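Local coordinates for protein glycerol-3-phosphate dehydrogenase [NAD(+)] 1 (Saccharomyces cerevisiae, PDB 4FGW) that interconverts sn-glycerol 3-phosphate and dihydroxyacetone phosphate with NAD(+)/NADH, serving the production of glycerol by which yeast withstands hyperosmotic stress, at residues T83-N87 and L105-P109; P34-V39 and V63-Q69. All coordinates share one frame. Residues are numbered along the deposited sequence.

Interaction 1: residues T83-N87 and L105-P109; sequences TEIIN and LVANP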
ATOM      1  N   THR A  83      24.150 -17.237  28.449  1.00 98.00           N
ATOM      2  CA  THR A  83      22.953 -17.813  29.079  1.00 97.52           C
ATOM      3  C   THR A  83      22.756 -17.316  30.516  1.00103.63           C
ATOM      4  O   THR A  83      21.621 -17.075  30.927  1.00101.18           O
ATOM      5  CB  THR A  83      22.982 -19.348  29.026  1.00107.59           C
ATOM      6  OG1 THR A  83      24.216 -19.823  29.572  1.00112.18           O
ATOM      7  CG2 THR A  83      22.780 -19.894  27.620  1.00102.28           C
ATOM      8  N   GLU A  84      23.867 -17.142  31.261  1.00104.99           N
ATOM      9  CA  GLU A  84      23.866 -16.677  32.652  1.00108.63           C
ATOM     10  C   GLU A  84      23.782 -15.154  32.785  1.00110.85           C
ATOM     11  O   GLU A  84      23.288 -14.663  33.802  1.00112.73           O
ATOM     12  CB  GLU A  84      25.047 -17.263  33.432  1.00115.80           C
ATOM     13  CG  GLU A  84      25.072 -18.785  33.465  1.00130.68           C
ATOM     14  CD  GLU A  84      23.994 -19.468  34.285  1.00149.61           C
ATOM     15  OE1 GLU A  84      22.854 -19.608  33.782  1.00112.64           O
ATOM     16  OE2 GLU A  84      24.308 -19.910  35.416  1.00153.99           O
ATOM     17  N   ILE A  85      24.245 -14.412  31.753  1.00103.65           N
ATOM     18  CA  ILE A  85      24.163 -12.945  31.672  1.00101.62           C
ATOM     19  C   ILE A  85      22.668 -12.567  31.557  1.00100.20           C
ATOM     20  O   ILE A  85      22.216 -11.621  32.211  1.00100.03           O
ATOM     21  CB  ILE A  85      25.028 -12.398  30.483  1.00102.57           C
ATOM     22  CG1 ILE A  85      26.543 -12.537  30.790  1.00107.01           C
ATOM     23  CG2 ILE A  85      24.667 -10.938  30.118  1.00100.25           C
ATOM     24  CD1 ILE A  85      27.472 -12.601  29.549  1.00108.34           C
ATOM     25  N   ILE A  86      21.913 -13.345  30.754  1.00 92.41           N
ATOM     26  CA  ILE A  86      20.470 -13.189  30.542  1.00 88.58           C
ATOM     27  C   ILE A  86      19.696 -13.618  31.809  1.00 96.65           C
ATOM     28  O   ILE A  86      18.762 -12.925  32.207  1.00 95.36           O
ATOM     29  CB  ILE A  86      20.007 -13.917  29.236  1.00 87.05           C
ATOM     30  CG1 ILE A  86      20.582 -13.216  27.982  1.00 84.01           C
ATOM     31  CG2 ILE A  86      18.474 -14.036  29.138  1.00 84.68           C
ATOM     32  CD1 ILE A  86      20.893 -14.138  26.807  1.00 88.42           C
ATOM     33  N   ASN A  87      20.110 -14.720  32.472  1.00 98.07           N
ATOM     34  CA  ASN A  87      19.446 -15.195  33.696  1.00101.64           C
ATOM     35  C   ASN A  87      19.799 -14.360  34.950  1.00110.95           C
ATOM     36  O   ASN A  87      19.939 -14.909  36.028  1.00115.27           O
ATOM     37  CB  ASN A  87      19.671 -16.701  33.892  1.00102.29           C
ATOM     38  CG  ASN A  87      19.113 -17.568  32.780  1.00116.04           C
ATOM     39  OD1 ASN A  87      18.189 -17.194  32.044  1.00104.76           O
ATOM     40  ND2 ASN A  87      19.675 -18.756  32.626  1.00108.02           N
ATOM     41  N   LEU A 105      11.708 -15.042  31.539  1.00 89.18           N
ATOM     42  CA  LEU A 105      12.386 -15.406  30.300  1.00 86.27           C
ATOM     43  C   LEU A 105      13.748 -15.997  30.660  1.00 93.26           C
ATOM     44  O   LEU A 105      14.686 -15.259  30.979  1.00 94.97           O
ATOM     45  CB  LEU A 105      12.507 -14.202  29.345  1.00 82.71           C
ATOM     46  CG  LEU A 105      13.226 -14.407  27.996  1.00 84.64           C
ATOM     47  CD1 LEU A 105      12.730 -15.655  27.263  1.00 84.06           C
ATOM     48  CD2 LEU A 105      13.074 -13.181  27.111  1.00 81.93           C
ATOM     49  N   VAL A 106      13.832 -17.340  30.643  1.00 89.91           N
ATOM     50  CA  VAL A 106      15.030 -18.096  31.004  1.00 92.29           C
ATOM     51  C   VAL A 106      15.773 -18.613  29.771  1.00 93.36           C
ATOM     52  O   VAL A 106      15.182 -19.288  28.928  1.00 91.26           O
ATOM     53  CB  VAL A 106      14.714 -19.219  32.042  1.00100.07           C
ATOM     54  CG1 VAL A 106      15.931 -20.102  32.314  1.00103.01           C
ATOM     55  CG2 VAL A 106      14.190 -18.628  33.346  1.00102.71           C
ATOM     56  N   ALA A 107      17.078 -18.293  29.689  1.00 89.87           N
ATOM     57  CA  ALA A 107      17.979 -18.718  28.620  1.00 88.20           C
ATOM     58  C   ALA A 107      18.459 -20.153  28.889  1.00 94.70           C
ATOM     59  O   ALA A 107      18.790 -20.489  30.030  1.00 97.83           O
ATOM     60  CB  ALA A 107      19.167 -17.772  28.547  1.00 89.24           C
ATOM     61  N   ASN A 108      18.497 -20.979  27.841  1.00 89.36           N
ATOM     62  CA  ASN A 108      18.912 -22.373  27.955  1.00 92.10           C
ATOM     63  C   ASN A 108      19.940 -22.758  26.877  1.00 96.81           C
ATOM     64  O   ASN A 108      19.656 -22.591  25.690  1.00 93.80           O
ATOM     65  CB  ASN A 108      17.700 -23.307  27.927  1.00 89.69           C
ATOM     66  CG  ASN A 108      17.951 -24.624  28.619  1.00113.61           C
ATOM     67  OD1 ASN A 108      18.874 -25.375  28.278  1.00103.36           O
ATOM     68  ND2 ASN A 108      17.143 -24.929  29.622  1.00108.44           N
ATOM     69  N   PRO A 109      21.124 -23.290  27.259  1.00 96.71           N
ATOM     70  CA  PRO A 109      22.117 -23.651  26.233  1.00 96.73           C
ATOM     71  C   PRO A 109      21.875 -25.000  25.552  1.00102.16           C
ATOM     72  O   PRO A 109      22.459 -25.257  24.494  1.00101.55           O
ATOM     73  CB  PRO A 109      23.442 -23.623  26.994  1.00102.50           C
ATOM     74  CG  PRO A 109      23.075 -23.942  28.405  1.00110.05           C
ATOM     75  CD  PRO A 109      21.635 -23.549  28.623  1.00102.77           C
TER

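Interaction 2: residues P34-V39 and V63-Q69; sequences PFKVTV and VFAPIVQ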
ATOM      1  N   PRO A  34      -1.649 -25.890  31.663  1.00109.53           N
ATOM      2  CA  PRO A  34      -1.313 -24.639  30.947  1.00103.60           C
ATOM      3  C   PRO A  34      -0.228 -24.883  29.900  1.00102.48           C
ATOM      4  O   PRO A  34       0.500 -25.879  29.986  1.00104.05           O
ATOM      5  CB  PRO A  34      -0.835 -23.689  32.058  1.00106.46           C
ATOM      6  CG  PRO A  34      -1.029 -24.443  33.362  1.00117.18           C
ATOM      7  CD  PRO A  34      -1.050 -25.892  33.012  1.00114.69           C
ATOM      8  N   PHE A  35      -0.137 -23.999  28.899  1.00 93.39           N
ATOM      9  CA  PHE A  35       0.822 -24.154  27.805  1.00 89.64           C
ATOM     10  C   PHE A  35       2.229 -23.645  28.092  1.00 92.07           C
ATOM     11  O   PHE A  35       2.425 -22.458  28.359  1.00 89.55           O
ATOM     12  CB  PHE A  35       0.272 -23.586  26.485  1.00 87.05           C
ATOM     13  CG  PHE A  35      -1.052 -24.169  26.043  1.00 89.64           C
ATOM     14  CD1 PHE A  35      -1.159 -25.513  25.690  1.00 94.94           C
ATOM     15  CD2 PHE A  35      -2.188 -23.371  25.963  1.00 90.38           C
ATOM     16  CE1 PHE A  35      -2.386 -26.054  25.289  1.00 97.26           C
ATOM     17  CE2 PHE A  35      -3.416 -23.912  25.559  1.00 94.80           C
ATOM     18  CZ  PHE A  35      -3.506 -25.248  25.223  1.00 95.59           C
ATOM     19  N   LYS A  36       3.211 -24.560  28.036  1.00 90.27           N
ATOM     20  CA  LYS A  36       4.627 -24.252  28.225  1.00 88.94           C
ATOM     21  C   LYS A  36       5.177 -23.792  26.870  1.00 86.41           C
ATOM     22  O   LYS A  36       4.997 -24.490  25.868  1.00 84.78           O
ATOM     23  CB  LYS A  36       5.375 -25.486  28.747  1.00 95.00           C
ATOM     24  CG  LYS A  36       6.466 -25.156  29.760  1.00109.35           C
ATOM     25  CD  LYS A  36       6.972 -26.402  30.493  1.00122.52           C
ATOM     26  CE  LYS A  36       6.235 -26.666  31.787  1.00137.56           C
ATOM     27  NZ  LYS A  36       6.794 -27.840  32.507  1.00153.07           N
ATOM     28  N   VAL A  37       5.787 -22.594  26.826  1.00 79.63           N
ATOM     29  CA  VAL A  37       6.306 -22.013  25.579  1.00 75.10           C
ATOM     30  C   VAL A  37       7.839 -21.948  25.551  1.00 78.08           C
ATOM     31  O   VAL A  37       8.462 -21.503  26.518  1.00 79.87           O
ATOM     32  CB  VAL A  37       5.662 -20.635  25.231  1.00 75.89           C
ATOM     33  CG1 VAL A  37       5.832 -20.300  23.746  1.00 72.19           C
ATOM     34  CG2 VAL A  37       4.184 -20.581  25.616  1.00 76.51           C
ATOM     35  N   THR A  38       8.435 -22.386  24.429  1.00 71.87           N
ATOM     36  CA  THR A  38       9.876 -22.342  24.180  1.00 70.67           C
ATOM     37  C   THR A  38      10.157 -21.639  22.851  1.00 69.76           C
ATOM     38  O   THR A  38       9.503 -21.913  21.843  1.00 65.99           O
ATOM     39  CB  THR A  38      10.515 -23.744  24.273  1.00 81.04           C
ATOM     40  OG1 THR A  38      10.349 -24.250  25.601  1.00 87.32           O
ATOM     41  CG2 THR A  38      12.004 -23.752  23.908  1.00 76.38           C
ATOM     42  N   VAL A  39      11.143 -20.735  22.865  1.00 67.14           N
ATOM     43  CA  VAL A  39      11.601 -19.997  21.691  1.00 64.17           C
ATOM     44  C   VAL A  39      12.980 -20.540  21.286  1.00 69.99           C
ATOM     45  O   VAL A  39      13.910 -20.535  22.098  1.00 70.82           O
ATOM     46  CB  VAL A  39      11.616 -18.461  21.934  1.00 65.92           C
ATOM     47  CG1 VAL A  39      12.121 -17.701  20.704  1.00 63.00           C
ATOM     48  CG2 VAL A  39      10.237 -17.959  22.338  1.00 64.48           C
ATOM     49  N   VAL A  63      -3.804 -19.759  31.144  1.00 90.41           N
ATOM     50  CA  VAL A  63      -3.603 -20.233  29.769  1.00 86.51           C
ATOM     51  C   VAL A  63      -2.177 -20.756  29.545  1.00 89.02           C
ATOM     52  O   VAL A  63      -2.010 -21.856  29.014  1.00 90.18           O
ATOM     53  CB  VAL A  63      -4.007 -19.161  28.718  1.00 85.43           C
ATOM     54  CG1 VAL A  63      -3.856 -19.690  27.293  1.00 81.98           C
ATOM     55  CG2 VAL A  63      -5.434 -18.670  28.953  1.00 86.79           C
ATOM     56  N   PHE A  64      -1.161 -19.974  29.939  1.00 82.46           N
ATOM     57  CA  PHE A  64       0.237 -20.351  29.740  1.00 80.35           C
ATOM     58  C   PHE A  64       1.007 -20.545  31.031  1.00 88.11           C
ATOM     59  O   PHE A  64       0.729 -19.869  32.025  1.00 89.91           O
ATOM     60  CB  PHE A  64       0.960 -19.313  28.857  1.00 76.81           C
ATOM     61  CG  PHE A  64       0.241 -18.927  27.586  1.00 73.55           C
ATOM     62  CD1 PHE A  64       0.232 -19.779  26.487  1.00 74.23           C
ATOM     63  CD2 PHE A  64      -0.420 -17.710  27.486  1.00 73.29           C
ATOM     64  CE1 PHE A  64      -0.439 -19.426  25.316  1.00 71.91           C
ATOM     65  CE2 PHE A  64      -1.092 -17.355  26.313  1.00 72.63           C
ATOM     66  CZ  PHE A  64      -1.097 -18.215  25.236  1.00 69.48           C
ATOM     67  N   ALA A  65       2.018 -21.434  30.991  1.00 86.38           N
ATOM     68  CA  ALA A  65       2.927 -21.722  32.107  1.00 90.26           C
ATOM     69  C   ALA A  65       3.722 -20.436  32.431  1.00 93.60           C
ATOM     70  O   ALA A  65       3.919 -19.620  31.526  1.00 88.99           O
ATOM     71  CB  ALA A  65       3.872 -22.859  31.741  1.00 91.42           C
ATOM     72  N   PRO A  66       4.125 -20.190  33.700  1.00 94.03           N
ATOM     73  CA  PRO A  66       4.793 -18.913  34.021  1.00 92.83           C
ATOM     74  C   PRO A  66       6.108 -18.629  33.303  1.00 93.56           C
ATOM     75  O   PRO A  66       6.316 -17.504  32.865  1.00 89.59           O
ATOM     76  CB  PRO A  66       4.979 -18.978  35.547  1.00100.02           C
ATOM     77  CG  PRO A  66       4.020 -20.010  36.012  1.00107.30           C
ATOM     78  CD  PRO A  66       3.951 -21.014  34.914  1.00100.36           C
ATOM     79  N   ILE A  67       6.976 -19.649  33.179  1.00 92.42           N
ATOM     80  CA  ILE A  67       8.321 -19.563  32.602  1.00 90.74           C
ATOM     81  C   ILE A  67       8.355 -19.853  31.101  1.00 91.45           C
ATOM     82  O   ILE A  67       7.740 -20.818  30.640  1.00 91.20           O
ATOM     83  CB  ILE A  67       9.317 -20.478  33.384  1.00 98.16           C
ATOM     84  CG1 ILE A  67       9.073 -20.447  34.903  1.00103.88           C
ATOM     85  CG2 ILE A  67      10.773 -20.160  33.057  1.00 97.84           C
ATOM     86  CD1 ILE A  67       8.500 -21.753  35.462  1.00117.82           C
ATOM     87  N   VAL A  68       9.103 -19.034  30.369  1.00 85.15           N
ATOM     88  CA  VAL A  68       9.354 -19.254  28.949  1.00 80.81           C
ATOM     89  C   VAL A  68      10.826 -19.508  28.767  1.00 84.49           C
ATOM     90  O   VAL A  68      11.649 -18.746  29.241  1.00 85.15           O
ATOM     91  CB  VAL A  68       8.947 -18.045  28.065  1.00 80.61           C
ATOM     92  CG1 VAL A  68       9.558 -18.155  26.695  1.00 76.95           C
ATOM     93  CG2 VAL A  68       7.463 -17.954  27.945  1.00 79.81           C
ATOM     94  N   GLN A  69      11.130 -20.600  28.083  1.00 79.87           N
ATOM     95  CA  GLN A  69      12.492 -21.044  27.807  1.00 79.78           C
ATOM     96  C   GLN A  69      12.955 -20.512  26.444  1.00 79.47           C
ATOM     97  O   GLN A  69      12.172 -20.470  25.495  1.00 76.47           O
ATOM     98  CB  GLN A  69      12.567 -22.571  27.839  1.00 83.63           C
ATOM     99  CG  GLN A  69      13.898 -23.102  28.368  1.00 98.57           C
ATOM    100  CD  GLN A  69      14.067 -23.100  29.878  1.00109.39           C
ATOM    101  OE1 GLN A  69      15.184 -23.217  30.389  1.00105.17           O
ATOM    102  NE2 GLN A  69      12.978 -22.990  30.633  1.00 95.58           N
TER

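Interaction 1: residues T83-N87 and L105-P109
The carboxamide of Asn87, the first residue to leave helical geometry after helix 82-86, pairs with both backbone polar atoms of Ala107 in strand 105-108. Asn87 OD1 accepts from Ala107 N (2.8 Å, 161°), and Asn87 ND2 donates to Ala107 O (3.2 Å, 170°). This pair of hydrogen bonds occupies the strand's outer edge, where no further strand of the chain follows. A second, weak bond from Asn87 ND2 reaches Glu84 OE1 at 3.5 Å, and Asn87 N closes the last helical turn on Thr83 O at 3.2 Å. Helix and strand belong to the second beta-alpha-beta unit of the NAD-binding Rossmann domain, and here the short helix packs beside the sheet's edge strand. The other edge of that strand is engaged by strand 67-71: Val106 bonds through its backbone to Val68 and Met70, and Asn108 to Met70 and Val72. Thr83 OG1 is satisfied by Glu74, while Asn108 ND2 serves Gln69 and Asp113. Beside these bonds the contact is apolar: Ala107 CB lies 3.8 Å from Ile86 CG2 and 4.2 Å from Thr83 CB, all three residues being buried, and Thr83 CG2 rests 3.8 Å from CB of the exposed Pro109.

Interaction 2: residues P34-V39 and V63-Q69
Four backbone hydrogen bonds join strand 35-40 to the chain at 63-69, in two pairs separated by a corner at Pro66. At the first pair, Phe35 N donates to Val63 O (2.8 Å) and Phe35 O accepts from Ala65 N (2.9 Å), so Phe35 straddles Phe64 in parallel register. Beyond the corner, Val37 O takes Gln69 N at 3.2 Å and Val39 N gives to Gln69 O at 2.8 Å, which sets Thr38 beside Gln69. The axes of strands 35-39 and 67-69 approach to 4.9 Å at 34°. CA-H...O contacts supplement the ladder: Phe64 CA to Phe35 O (3.3 Å), Val68 CA to Val37 O (3.4 Å) and Thr38 CA to Gln69 O (3.2 Å).

Apolar packing gathers on the face bearing Phe35, Val37, Phe64 and Val68. Phe64 CD1 sits 3.8 Å from Phe35 CB and 4.1 Å from Val37 CG2, and it meets the Phe35 ring at its edge; Val37 CB approaches Val68 CG2 at 4.2 Å. Helices 44-59 and 215-222 cover this face. On the opposite face Thr38 OG1 lies 3.6 Å from Gln69 CB, while its hydrogen bond goes to Ser114 O; Gln69 OE1 turns to Asn108.

Strand 35-40, helix 44-59 and strand 67-71 form the opening beta-alpha-beta crossover of a Rossmann fold. The Val39 side chain lies near Gly46, last glycine of the GxGxxG sequence, at the start of helix 44-59; by similarity this glycine-rich segment binds NAD(+).

Both interactions belong to the same end of the Rossmann sheet, in series along the chain: interaction 2 pairs strand 35-40 with strand 67-71, and interaction 1 sets helix 82-86 against the next strand, 105-108. They meet through strand 67-71, where Val106 N bonds to Val68 O (3.0 Å) and Asn108 ND2 to Gln69 OE1 (2.7 Å). Interaction 2 lies further inside the sheet and relies on main-chain ladder bonds with an apolar face beneath helices, although Pro34, Lys36 and Ile67 are exposed. Interaction 1 is mostly buried despite lying at the outermost strand, and there a side-chain amide supplies the cross-bonds in place of another strand.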